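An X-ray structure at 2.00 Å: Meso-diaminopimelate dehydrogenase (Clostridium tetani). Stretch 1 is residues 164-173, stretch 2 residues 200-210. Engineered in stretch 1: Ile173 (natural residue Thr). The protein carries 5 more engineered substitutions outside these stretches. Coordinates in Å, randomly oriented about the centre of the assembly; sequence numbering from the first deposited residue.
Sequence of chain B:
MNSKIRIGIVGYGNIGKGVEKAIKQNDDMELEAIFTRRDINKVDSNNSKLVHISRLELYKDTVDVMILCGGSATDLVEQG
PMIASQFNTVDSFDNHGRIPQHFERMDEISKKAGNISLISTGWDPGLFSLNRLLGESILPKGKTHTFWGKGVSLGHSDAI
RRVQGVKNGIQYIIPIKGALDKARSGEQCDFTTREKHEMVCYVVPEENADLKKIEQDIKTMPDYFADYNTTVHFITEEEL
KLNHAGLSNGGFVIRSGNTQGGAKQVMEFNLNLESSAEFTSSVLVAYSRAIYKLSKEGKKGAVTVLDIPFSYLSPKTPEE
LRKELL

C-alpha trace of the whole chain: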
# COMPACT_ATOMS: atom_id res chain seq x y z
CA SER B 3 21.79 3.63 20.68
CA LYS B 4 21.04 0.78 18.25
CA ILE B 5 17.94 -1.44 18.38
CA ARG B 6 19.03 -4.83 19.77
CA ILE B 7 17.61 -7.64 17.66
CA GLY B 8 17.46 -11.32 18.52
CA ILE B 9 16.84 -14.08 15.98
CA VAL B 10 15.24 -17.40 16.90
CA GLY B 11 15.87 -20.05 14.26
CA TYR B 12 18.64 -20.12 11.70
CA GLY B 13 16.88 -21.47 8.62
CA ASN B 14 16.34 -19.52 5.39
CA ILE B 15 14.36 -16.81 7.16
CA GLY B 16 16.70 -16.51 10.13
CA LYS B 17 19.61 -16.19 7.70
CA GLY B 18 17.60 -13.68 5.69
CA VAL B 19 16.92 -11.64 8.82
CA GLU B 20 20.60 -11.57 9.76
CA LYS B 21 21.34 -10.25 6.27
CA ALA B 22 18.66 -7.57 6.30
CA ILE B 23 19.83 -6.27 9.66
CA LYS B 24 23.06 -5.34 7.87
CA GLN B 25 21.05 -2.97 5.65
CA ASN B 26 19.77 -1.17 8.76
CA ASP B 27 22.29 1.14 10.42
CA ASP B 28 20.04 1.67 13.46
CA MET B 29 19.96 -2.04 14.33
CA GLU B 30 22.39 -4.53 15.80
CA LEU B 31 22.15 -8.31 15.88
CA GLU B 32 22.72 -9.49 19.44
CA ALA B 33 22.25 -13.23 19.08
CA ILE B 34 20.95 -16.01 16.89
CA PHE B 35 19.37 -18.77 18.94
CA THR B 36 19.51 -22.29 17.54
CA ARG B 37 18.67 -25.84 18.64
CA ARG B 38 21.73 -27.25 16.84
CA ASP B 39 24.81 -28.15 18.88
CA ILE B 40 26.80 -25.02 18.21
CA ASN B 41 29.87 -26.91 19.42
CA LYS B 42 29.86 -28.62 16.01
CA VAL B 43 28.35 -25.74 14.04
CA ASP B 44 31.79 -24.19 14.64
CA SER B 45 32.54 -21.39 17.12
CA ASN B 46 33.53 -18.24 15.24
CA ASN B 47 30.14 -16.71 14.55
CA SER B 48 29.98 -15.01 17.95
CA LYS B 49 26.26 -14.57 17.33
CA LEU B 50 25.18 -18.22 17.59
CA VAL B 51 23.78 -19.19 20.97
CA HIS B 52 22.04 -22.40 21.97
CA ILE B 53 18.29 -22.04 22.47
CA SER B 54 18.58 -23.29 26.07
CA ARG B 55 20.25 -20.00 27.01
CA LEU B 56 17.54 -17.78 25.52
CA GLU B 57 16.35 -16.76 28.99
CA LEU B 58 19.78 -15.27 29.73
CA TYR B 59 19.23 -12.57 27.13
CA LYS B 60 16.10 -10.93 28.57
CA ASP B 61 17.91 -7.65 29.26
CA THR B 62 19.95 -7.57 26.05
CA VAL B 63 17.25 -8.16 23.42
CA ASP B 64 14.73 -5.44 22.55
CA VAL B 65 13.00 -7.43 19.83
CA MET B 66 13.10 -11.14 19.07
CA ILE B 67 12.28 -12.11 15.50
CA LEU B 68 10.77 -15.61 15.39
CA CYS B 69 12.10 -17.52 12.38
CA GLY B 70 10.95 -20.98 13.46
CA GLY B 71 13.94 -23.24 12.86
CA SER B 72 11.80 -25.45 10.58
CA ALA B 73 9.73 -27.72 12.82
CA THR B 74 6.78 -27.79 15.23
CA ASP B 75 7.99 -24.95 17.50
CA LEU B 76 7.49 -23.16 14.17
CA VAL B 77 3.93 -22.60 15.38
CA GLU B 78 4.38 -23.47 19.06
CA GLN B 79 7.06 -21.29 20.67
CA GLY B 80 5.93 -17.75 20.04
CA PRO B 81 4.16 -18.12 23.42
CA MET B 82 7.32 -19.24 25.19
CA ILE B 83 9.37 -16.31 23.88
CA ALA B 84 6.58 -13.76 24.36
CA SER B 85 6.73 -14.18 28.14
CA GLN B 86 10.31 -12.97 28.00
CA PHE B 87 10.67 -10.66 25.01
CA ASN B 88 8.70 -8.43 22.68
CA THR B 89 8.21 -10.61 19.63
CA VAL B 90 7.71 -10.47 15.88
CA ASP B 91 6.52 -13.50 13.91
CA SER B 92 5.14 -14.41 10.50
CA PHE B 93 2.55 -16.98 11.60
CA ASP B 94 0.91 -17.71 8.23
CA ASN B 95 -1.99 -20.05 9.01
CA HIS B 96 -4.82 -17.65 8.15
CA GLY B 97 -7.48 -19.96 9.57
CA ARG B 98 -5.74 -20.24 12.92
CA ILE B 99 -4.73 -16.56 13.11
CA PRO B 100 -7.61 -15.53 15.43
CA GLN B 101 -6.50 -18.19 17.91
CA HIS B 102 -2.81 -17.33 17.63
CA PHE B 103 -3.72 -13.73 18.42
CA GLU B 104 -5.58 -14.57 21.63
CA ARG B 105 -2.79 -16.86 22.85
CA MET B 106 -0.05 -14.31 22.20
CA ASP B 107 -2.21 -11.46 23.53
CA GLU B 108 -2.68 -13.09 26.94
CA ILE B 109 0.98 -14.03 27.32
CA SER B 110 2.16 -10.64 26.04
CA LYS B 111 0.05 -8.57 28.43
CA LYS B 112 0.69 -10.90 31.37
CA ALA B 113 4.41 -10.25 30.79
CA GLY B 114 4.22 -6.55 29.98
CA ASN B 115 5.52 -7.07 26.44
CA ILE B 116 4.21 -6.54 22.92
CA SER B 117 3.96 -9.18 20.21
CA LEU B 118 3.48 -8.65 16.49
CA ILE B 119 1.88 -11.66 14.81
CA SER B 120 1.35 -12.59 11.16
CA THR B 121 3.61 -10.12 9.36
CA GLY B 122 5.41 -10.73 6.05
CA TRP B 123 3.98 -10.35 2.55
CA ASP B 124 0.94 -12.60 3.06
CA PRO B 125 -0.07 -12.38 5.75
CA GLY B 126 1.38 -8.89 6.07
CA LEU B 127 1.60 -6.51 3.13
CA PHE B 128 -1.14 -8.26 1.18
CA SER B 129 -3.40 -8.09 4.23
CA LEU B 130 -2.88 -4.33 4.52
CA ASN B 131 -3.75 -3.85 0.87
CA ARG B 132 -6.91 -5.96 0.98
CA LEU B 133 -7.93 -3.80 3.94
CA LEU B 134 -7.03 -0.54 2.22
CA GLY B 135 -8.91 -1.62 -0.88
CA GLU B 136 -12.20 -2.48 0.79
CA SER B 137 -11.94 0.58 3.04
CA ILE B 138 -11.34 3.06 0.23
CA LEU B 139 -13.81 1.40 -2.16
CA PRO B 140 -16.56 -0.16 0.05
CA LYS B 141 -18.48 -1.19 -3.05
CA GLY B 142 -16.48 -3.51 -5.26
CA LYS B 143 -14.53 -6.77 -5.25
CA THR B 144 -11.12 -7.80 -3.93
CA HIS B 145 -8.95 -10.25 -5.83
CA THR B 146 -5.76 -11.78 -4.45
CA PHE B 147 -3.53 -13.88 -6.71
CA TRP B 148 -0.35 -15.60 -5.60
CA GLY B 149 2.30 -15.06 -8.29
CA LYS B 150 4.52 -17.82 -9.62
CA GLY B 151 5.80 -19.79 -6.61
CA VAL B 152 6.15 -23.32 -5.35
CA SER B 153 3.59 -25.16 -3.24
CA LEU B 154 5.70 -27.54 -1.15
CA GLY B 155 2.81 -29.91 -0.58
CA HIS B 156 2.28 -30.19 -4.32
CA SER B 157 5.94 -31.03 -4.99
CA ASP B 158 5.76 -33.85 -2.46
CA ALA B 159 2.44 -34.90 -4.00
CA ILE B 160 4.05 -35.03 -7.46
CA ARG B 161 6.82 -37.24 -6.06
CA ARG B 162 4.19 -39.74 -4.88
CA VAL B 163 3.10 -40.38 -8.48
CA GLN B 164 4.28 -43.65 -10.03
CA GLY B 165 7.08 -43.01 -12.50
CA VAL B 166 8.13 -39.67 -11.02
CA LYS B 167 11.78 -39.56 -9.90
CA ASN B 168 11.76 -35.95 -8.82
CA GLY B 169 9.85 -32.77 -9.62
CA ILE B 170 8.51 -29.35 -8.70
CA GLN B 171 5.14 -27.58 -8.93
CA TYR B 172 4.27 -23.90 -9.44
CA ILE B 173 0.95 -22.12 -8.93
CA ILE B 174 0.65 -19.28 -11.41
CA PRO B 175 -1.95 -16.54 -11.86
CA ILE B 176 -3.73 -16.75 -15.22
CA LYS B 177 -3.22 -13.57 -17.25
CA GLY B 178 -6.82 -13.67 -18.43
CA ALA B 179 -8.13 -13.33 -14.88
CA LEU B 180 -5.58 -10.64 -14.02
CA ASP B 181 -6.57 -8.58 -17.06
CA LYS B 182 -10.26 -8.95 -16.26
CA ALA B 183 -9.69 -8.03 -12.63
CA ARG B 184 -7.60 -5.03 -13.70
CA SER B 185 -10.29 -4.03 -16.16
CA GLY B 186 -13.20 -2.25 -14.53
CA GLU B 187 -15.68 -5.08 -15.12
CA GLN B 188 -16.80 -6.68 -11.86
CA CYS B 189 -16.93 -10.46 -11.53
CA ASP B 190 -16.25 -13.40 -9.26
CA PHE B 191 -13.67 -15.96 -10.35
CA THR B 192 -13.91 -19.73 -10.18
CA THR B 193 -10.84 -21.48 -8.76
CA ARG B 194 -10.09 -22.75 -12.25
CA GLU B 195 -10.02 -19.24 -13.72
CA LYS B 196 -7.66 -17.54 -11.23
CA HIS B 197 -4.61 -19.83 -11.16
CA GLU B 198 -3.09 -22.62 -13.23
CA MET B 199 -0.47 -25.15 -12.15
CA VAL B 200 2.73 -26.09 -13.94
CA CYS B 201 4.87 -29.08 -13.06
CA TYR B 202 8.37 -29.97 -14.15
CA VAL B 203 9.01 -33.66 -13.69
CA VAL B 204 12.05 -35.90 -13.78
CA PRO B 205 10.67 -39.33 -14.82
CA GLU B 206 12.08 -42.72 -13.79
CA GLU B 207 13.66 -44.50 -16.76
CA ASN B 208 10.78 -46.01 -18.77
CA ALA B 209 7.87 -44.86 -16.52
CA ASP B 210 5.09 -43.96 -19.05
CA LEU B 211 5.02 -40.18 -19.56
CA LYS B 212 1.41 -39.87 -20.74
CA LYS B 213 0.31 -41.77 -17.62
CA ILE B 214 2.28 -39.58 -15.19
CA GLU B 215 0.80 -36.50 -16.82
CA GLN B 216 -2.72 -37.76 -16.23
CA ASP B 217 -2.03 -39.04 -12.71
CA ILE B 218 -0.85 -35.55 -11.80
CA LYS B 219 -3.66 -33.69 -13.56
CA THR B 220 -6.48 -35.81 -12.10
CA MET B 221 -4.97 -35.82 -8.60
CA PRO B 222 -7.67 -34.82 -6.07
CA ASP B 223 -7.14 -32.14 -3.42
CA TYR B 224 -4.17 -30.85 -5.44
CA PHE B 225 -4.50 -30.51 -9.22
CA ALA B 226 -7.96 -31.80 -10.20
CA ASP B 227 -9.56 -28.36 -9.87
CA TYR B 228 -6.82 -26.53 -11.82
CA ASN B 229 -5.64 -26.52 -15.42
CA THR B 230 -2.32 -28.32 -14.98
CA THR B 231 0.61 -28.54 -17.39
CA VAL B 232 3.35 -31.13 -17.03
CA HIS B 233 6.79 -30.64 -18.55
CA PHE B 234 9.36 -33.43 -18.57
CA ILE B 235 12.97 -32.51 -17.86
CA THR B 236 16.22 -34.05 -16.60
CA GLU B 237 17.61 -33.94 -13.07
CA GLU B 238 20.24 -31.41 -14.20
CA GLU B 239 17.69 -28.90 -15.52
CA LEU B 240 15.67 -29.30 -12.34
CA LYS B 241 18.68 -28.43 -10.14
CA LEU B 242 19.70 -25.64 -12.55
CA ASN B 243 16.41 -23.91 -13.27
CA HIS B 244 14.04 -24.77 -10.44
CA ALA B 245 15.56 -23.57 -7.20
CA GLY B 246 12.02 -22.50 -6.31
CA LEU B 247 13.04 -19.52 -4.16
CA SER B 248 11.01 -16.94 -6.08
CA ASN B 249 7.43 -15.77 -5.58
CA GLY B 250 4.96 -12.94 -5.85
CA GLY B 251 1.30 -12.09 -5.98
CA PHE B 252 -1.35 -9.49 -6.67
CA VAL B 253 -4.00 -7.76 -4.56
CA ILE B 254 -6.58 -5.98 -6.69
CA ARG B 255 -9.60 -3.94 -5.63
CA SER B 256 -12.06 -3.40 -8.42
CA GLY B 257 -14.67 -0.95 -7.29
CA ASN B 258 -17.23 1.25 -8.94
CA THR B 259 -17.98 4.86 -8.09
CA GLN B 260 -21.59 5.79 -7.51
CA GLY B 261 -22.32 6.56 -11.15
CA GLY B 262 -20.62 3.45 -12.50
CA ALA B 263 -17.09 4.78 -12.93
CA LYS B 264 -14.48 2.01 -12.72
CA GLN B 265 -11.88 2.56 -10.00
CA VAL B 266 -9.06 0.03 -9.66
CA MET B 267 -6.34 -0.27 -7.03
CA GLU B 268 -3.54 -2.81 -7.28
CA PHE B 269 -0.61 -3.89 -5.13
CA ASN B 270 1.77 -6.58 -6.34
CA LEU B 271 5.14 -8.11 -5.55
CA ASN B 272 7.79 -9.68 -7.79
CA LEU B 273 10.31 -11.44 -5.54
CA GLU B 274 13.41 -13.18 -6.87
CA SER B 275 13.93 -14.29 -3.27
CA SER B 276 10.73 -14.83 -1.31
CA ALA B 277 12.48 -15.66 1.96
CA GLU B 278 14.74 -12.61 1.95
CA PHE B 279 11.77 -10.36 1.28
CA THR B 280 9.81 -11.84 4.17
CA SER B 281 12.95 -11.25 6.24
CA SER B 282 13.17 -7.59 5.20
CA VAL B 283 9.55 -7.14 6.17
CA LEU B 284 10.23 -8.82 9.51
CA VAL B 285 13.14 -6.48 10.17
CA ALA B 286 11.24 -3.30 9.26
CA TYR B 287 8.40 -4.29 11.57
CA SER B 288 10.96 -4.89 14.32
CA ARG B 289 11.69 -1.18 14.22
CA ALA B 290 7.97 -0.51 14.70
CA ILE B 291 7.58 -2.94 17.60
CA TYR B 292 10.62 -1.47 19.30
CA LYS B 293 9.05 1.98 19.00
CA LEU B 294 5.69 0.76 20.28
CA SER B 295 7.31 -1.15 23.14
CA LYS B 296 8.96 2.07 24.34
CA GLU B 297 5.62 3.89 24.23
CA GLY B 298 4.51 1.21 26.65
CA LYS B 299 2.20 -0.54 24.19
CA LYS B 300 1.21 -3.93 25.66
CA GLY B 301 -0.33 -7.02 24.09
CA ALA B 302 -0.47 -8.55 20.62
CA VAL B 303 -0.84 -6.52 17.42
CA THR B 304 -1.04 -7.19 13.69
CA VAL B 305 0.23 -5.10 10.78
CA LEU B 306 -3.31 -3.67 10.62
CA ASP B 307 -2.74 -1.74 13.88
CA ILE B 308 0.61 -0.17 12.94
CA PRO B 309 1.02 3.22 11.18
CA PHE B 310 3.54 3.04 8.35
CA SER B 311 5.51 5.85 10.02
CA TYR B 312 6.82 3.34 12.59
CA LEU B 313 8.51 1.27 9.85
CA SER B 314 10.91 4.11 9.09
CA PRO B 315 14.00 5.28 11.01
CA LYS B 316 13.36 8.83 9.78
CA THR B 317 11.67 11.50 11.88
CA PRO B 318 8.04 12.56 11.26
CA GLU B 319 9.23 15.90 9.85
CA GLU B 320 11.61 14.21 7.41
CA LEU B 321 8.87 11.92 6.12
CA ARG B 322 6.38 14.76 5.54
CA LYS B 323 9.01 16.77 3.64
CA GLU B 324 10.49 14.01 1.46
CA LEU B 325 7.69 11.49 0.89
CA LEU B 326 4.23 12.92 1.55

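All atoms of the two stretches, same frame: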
# COMPACT_ATOMS: atom_id res chain seq x y z
N GLN B 164 3.50 -42.56 -9.46
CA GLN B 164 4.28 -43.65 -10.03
C GLN B 164 5.00 -43.15 -11.28
O GLN B 164 4.40 -42.53 -12.15
CB GLN B 164 3.36 -44.82 -10.40
CG GLN B 164 2.55 -45.37 -9.22
CD GLN B 164 3.34 -46.34 -8.34
OE1 GLN B 164 2.97 -46.60 -7.19
NE2 GLN B 164 4.43 -46.88 -8.89
N GLY B 165 6.30 -43.42 -11.35
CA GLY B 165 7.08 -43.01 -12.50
C GLY B 165 7.80 -41.68 -12.35
O GLY B 165 8.61 -41.31 -13.20
N VAL B 166 7.50 -40.96 -11.27
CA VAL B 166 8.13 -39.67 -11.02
C VAL B 166 9.35 -39.78 -10.10
O VAL B 166 9.21 -40.09 -8.92
CB VAL B 166 7.13 -38.68 -10.37
CG1 VAL B 166 7.86 -37.41 -9.91
CG2 VAL B 166 6.03 -38.33 -11.36
N LYS B 167 10.53 -39.52 -10.65
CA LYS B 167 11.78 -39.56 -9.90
C LYS B 167 11.85 -38.36 -8.96
O LYS B 167 12.04 -38.48 -7.75
CB LYS B 167 12.98 -39.47 -10.85
CG LYS B 167 13.43 -40.78 -11.42
CD LYS B 167 14.73 -41.23 -10.77
CE LYS B 167 15.87 -40.28 -11.11
NZ LYS B 167 17.15 -40.74 -10.51
N ASN B 168 11.71 -37.18 -9.56
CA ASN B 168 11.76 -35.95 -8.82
C ASN B 168 10.94 -34.91 -9.59
O ASN B 168 10.56 -35.15 -10.73
CB ASN B 168 13.22 -35.50 -8.68
CG ASN B 168 13.41 -34.46 -7.61
OD1 ASN B 168 12.48 -34.14 -6.87
ND2 ASN B 168 14.62 -33.91 -7.51
N GLY B 169 10.64 -33.78 -8.95
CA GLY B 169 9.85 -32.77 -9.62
C GLY B 169 9.53 -31.56 -8.77
O GLY B 169 9.84 -31.51 -7.58
N ILE B 170 8.89 -30.58 -9.39
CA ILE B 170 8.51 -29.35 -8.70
C ILE B 170 7.22 -28.81 -9.31
O ILE B 170 6.96 -28.99 -10.50
CB ILE B 170 9.63 -28.28 -8.84
CG1 ILE B 170 9.32 -27.06 -7.96
CG2 ILE B 170 9.76 -27.85 -10.30
CD1 ILE B 170 10.50 -26.10 -7.80
N GLN B 171 6.41 -28.16 -8.48
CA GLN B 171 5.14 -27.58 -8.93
C GLN B 171 5.16 -26.07 -8.71
O GLN B 171 5.86 -25.57 -7.83
CB GLN B 171 3.96 -28.18 -8.14
CG GLN B 171 2.60 -27.50 -8.40
CD GLN B 171 2.28 -26.35 -7.44
OE1 GLN B 171 3.17 -25.71 -6.88
NE2 GLN B 171 0.99 -26.08 -7.26
N TYR B 172 4.40 -25.35 -9.54
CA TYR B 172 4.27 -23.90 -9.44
C TYR B 172 2.80 -23.54 -9.61
O TYR B 172 2.11 -24.11 -10.45
CB TYR B 172 5.02 -23.18 -10.57
CG TYR B 172 6.52 -23.29 -10.53
CD1 TYR B 172 7.28 -22.52 -9.64
CD2 TYR B 172 7.18 -24.15 -11.41
CE1 TYR B 172 8.67 -22.61 -9.63
CE2 TYR B 172 8.56 -24.24 -11.40
CZ TYR B 172 9.30 -23.47 -10.51
OH TYR B 172 10.66 -23.56 -10.52
N ILE B 173 2.32 -22.60 -8.79
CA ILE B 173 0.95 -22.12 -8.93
C ILE B 173 1.21 -20.80 -9.64
O ILE B 173 2.12 -20.06 -9.26
CB ILE B 173 0.27 -21.85 -7.56
CG1 ILE B 173 0.07 -23.16 -6.80
CG2 ILE B 173 -1.09 -21.19 -7.80
CD1 ILE B 173 -0.68 -23.02 -5.47
N VAL B 200 1.74 -25.56 -13.02
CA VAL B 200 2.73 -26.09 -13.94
C VAL B 200 3.71 -26.96 -13.17
O VAL B 200 4.24 -26.56 -12.13
CB VAL B 200 3.50 -24.95 -14.65
CG1 VAL B 200 4.45 -25.53 -15.72
CG2 VAL B 200 2.52 -23.98 -15.29
N CYS B 201 3.95 -28.15 -13.70
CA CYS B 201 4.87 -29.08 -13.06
C CYS B 201 6.02 -29.38 -13.99
O CYS B 201 5.87 -29.40 -15.21
CB CYS B 201 4.16 -30.38 -12.69
SG CYS B 201 2.79 -30.23 -11.53
N TYR B 202 7.19 -29.60 -13.40
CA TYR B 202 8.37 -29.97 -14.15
C TYR B 202 8.80 -31.26 -13.48
O TYR B 202 9.22 -31.27 -12.32
CB TYR B 202 9.45 -28.88 -14.03
CG TYR B 202 9.05 -27.59 -14.71
CD1 TYR B 202 8.20 -26.68 -14.07
CD2 TYR B 202 9.49 -27.30 -16.00
CE1 TYR B 202 7.80 -25.50 -14.71
CE2 TYR B 202 9.10 -26.14 -16.65
CZ TYR B 202 8.26 -25.24 -16.00
OH TYR B 202 7.87 -24.10 -16.65
N VAL B 203 8.70 -32.35 -14.23
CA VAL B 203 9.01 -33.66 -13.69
C VAL B 203 10.20 -34.40 -14.27
O VAL B 203 10.46 -34.35 -15.47
CB VAL B 203 7.76 -34.58 -13.83
CG1 VAL B 203 8.10 -36.01 -13.42
CG2 VAL B 203 6.62 -34.02 -13.00
N VAL B 204 10.92 -35.08 -13.39
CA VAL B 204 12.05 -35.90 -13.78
C VAL B 204 11.47 -37.31 -13.66
O VAL B 204 11.22 -37.80 -12.56
CB VAL B 204 13.23 -35.76 -12.80
CG1 VAL B 204 14.40 -36.61 -13.27
CG2 VAL B 204 13.63 -34.29 -12.69
N PRO B 205 11.24 -37.97 -14.80
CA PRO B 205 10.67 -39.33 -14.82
C PRO B 205 11.69 -40.43 -14.56
O PRO B 205 12.88 -40.26 -14.84
CB PRO B 205 10.10 -39.42 -16.22
CG PRO B 205 11.17 -38.73 -17.02
CD PRO B 205 11.47 -37.49 -16.18
N GLU B 206 11.22 -41.56 -14.02
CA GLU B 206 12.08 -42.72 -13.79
C GLU B 206 12.33 -43.26 -15.19
O GLU B 206 11.52 -43.02 -16.09
CB GLU B 206 11.34 -43.80 -12.99
CG GLU B 206 10.87 -43.40 -11.60
CD GLU B 206 12.00 -43.28 -10.60
OE1 GLU B 206 13.11 -43.77 -10.87
OE2 GLU B 206 11.77 -42.69 -9.53
N GLU B 207 13.43 -43.98 -15.41
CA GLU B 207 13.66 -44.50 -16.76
C GLU B 207 12.47 -45.40 -17.08
O GLU B 207 12.01 -46.16 -16.23
CB GLU B 207 14.97 -45.29 -16.83
CG GLU B 207 14.98 -46.62 -16.12
CD GLU B 207 16.31 -47.34 -16.30
OE1 GLU B 207 16.71 -47.58 -17.46
OE2 GLU B 207 16.95 -47.66 -15.27
N ASN B 208 11.97 -45.28 -18.31
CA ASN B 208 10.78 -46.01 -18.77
C ASN B 208 9.60 -45.17 -18.26
O ASN B 208 9.27 -44.14 -18.85
CB ASN B 208 10.75 -47.43 -18.16
CG ASN B 208 12.04 -48.21 -18.41
OD1 ASN B 208 12.42 -48.47 -19.56
ND2 ASN B 208 12.72 -48.59 -17.33
N ALA B 209 8.97 -45.60 -17.17
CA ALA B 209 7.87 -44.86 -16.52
C ALA B 209 6.46 -44.76 -17.14
O ALA B 209 5.49 -45.18 -16.50
CB ALA B 209 8.36 -43.44 -16.17
N ASP B 210 6.36 -44.19 -18.34
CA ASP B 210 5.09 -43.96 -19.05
C ASP B 210 4.68 -42.50 -18.82
O ASP B 210 3.89 -42.18 -17.93
CB ASP B 210 3.96 -44.89 -18.56
CG ASP B 210 2.74 -44.87 -19.48
OD1 ASP B 210 2.39 -43.79 -20.00
OD2 ASP B 210 2.11 -45.92 -19.67
O HOH W 1 9.64 -43.07 -8.32

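The strand that ends stretch 1 and residues 200-205 run antiparallel as neighbours, their axes 169° apart in direction and 4.8 Å apart at closest approach. Hydrogen-bonded pairs alternate with non-hydrogen-bonded ones. Tyr172 N donates to Val200 O (2.9 Å) and Val200 N to Tyr172 O (3.0 Å); Ile170 N reaches Tyr202 O and Tyr202 N reaches Ile170 O, both at 3.0 Å. Between these rungs Gln171 faces Cys201, and CA-H...O contacts fill the gaps, from Cys201 CA to Ile170 O (3.3 Å) and from Gln171 CA to Val200 O (3.5 Å).

The ladder slips by one residue at a beta bulge between Val166 and Asn168. There Val204 O accepts from two successive amides, Lys167 N at 2.7 Å and Asn168 N at 3.1 Å, while Val204 N donates to Asn168 O (2.7 Å). Beyond the bulge, Glu206 N closes on Gly165 O at 2.7 Å.

Side chains alternate between the sheet faces. On one lie Asn168, Ile170, Tyr172, Val200, Tyr202 and Val204. Tyr172 and Tyr202 both take chi1 m, near -67°, and their rings meet rim to rim, planes at 82° and Tyr172 CE2 3.6 Å from Tyr202 CE1; neither covers the other's face. Ile170, t at both chi angles, sets CG2 3.9 Å from Tyr202 CB while its end leads away. Asn168 is t at chi1, with chi2 near 7°; its OD1 accepts a weak hydrogen bond from Gly169 N (2.8 Å), and its amide group is also satisfied elsewhere in the structure.

The other face carries Gln171, Cys201 and Val203. Gln171 CB passes 4.1 Å from Cys201 SG (chi1 m), but chi2 near -91° helps carry the amide away to partners outside this contact. Gly169 suits the close pairing with Val203: an ideal CB would sit only 3.1 Å from Tyr202 O. Val203, chi1 t, instead meets Val166, also t, through Val203 CG1 and Val166 CG2 at 3.7 Å.

At the loop end, Gly165 has phi/psi of 95/-9, where a CB would jam against the preceding carbonyl O and lie 3.3 Å from Ala209 CB. Glu206, m at chi1 and chi2, folds its carboxylate back toward stretch 1. A water donates to both Glu206 OE2 (2.5 Å) and Val166 O (3.1 Å), linking two acceptors that could not bond directly. Lys167 starts toward stretch 2, with CB 4.0 Å from Val204 CG1, before its exposed end leads away.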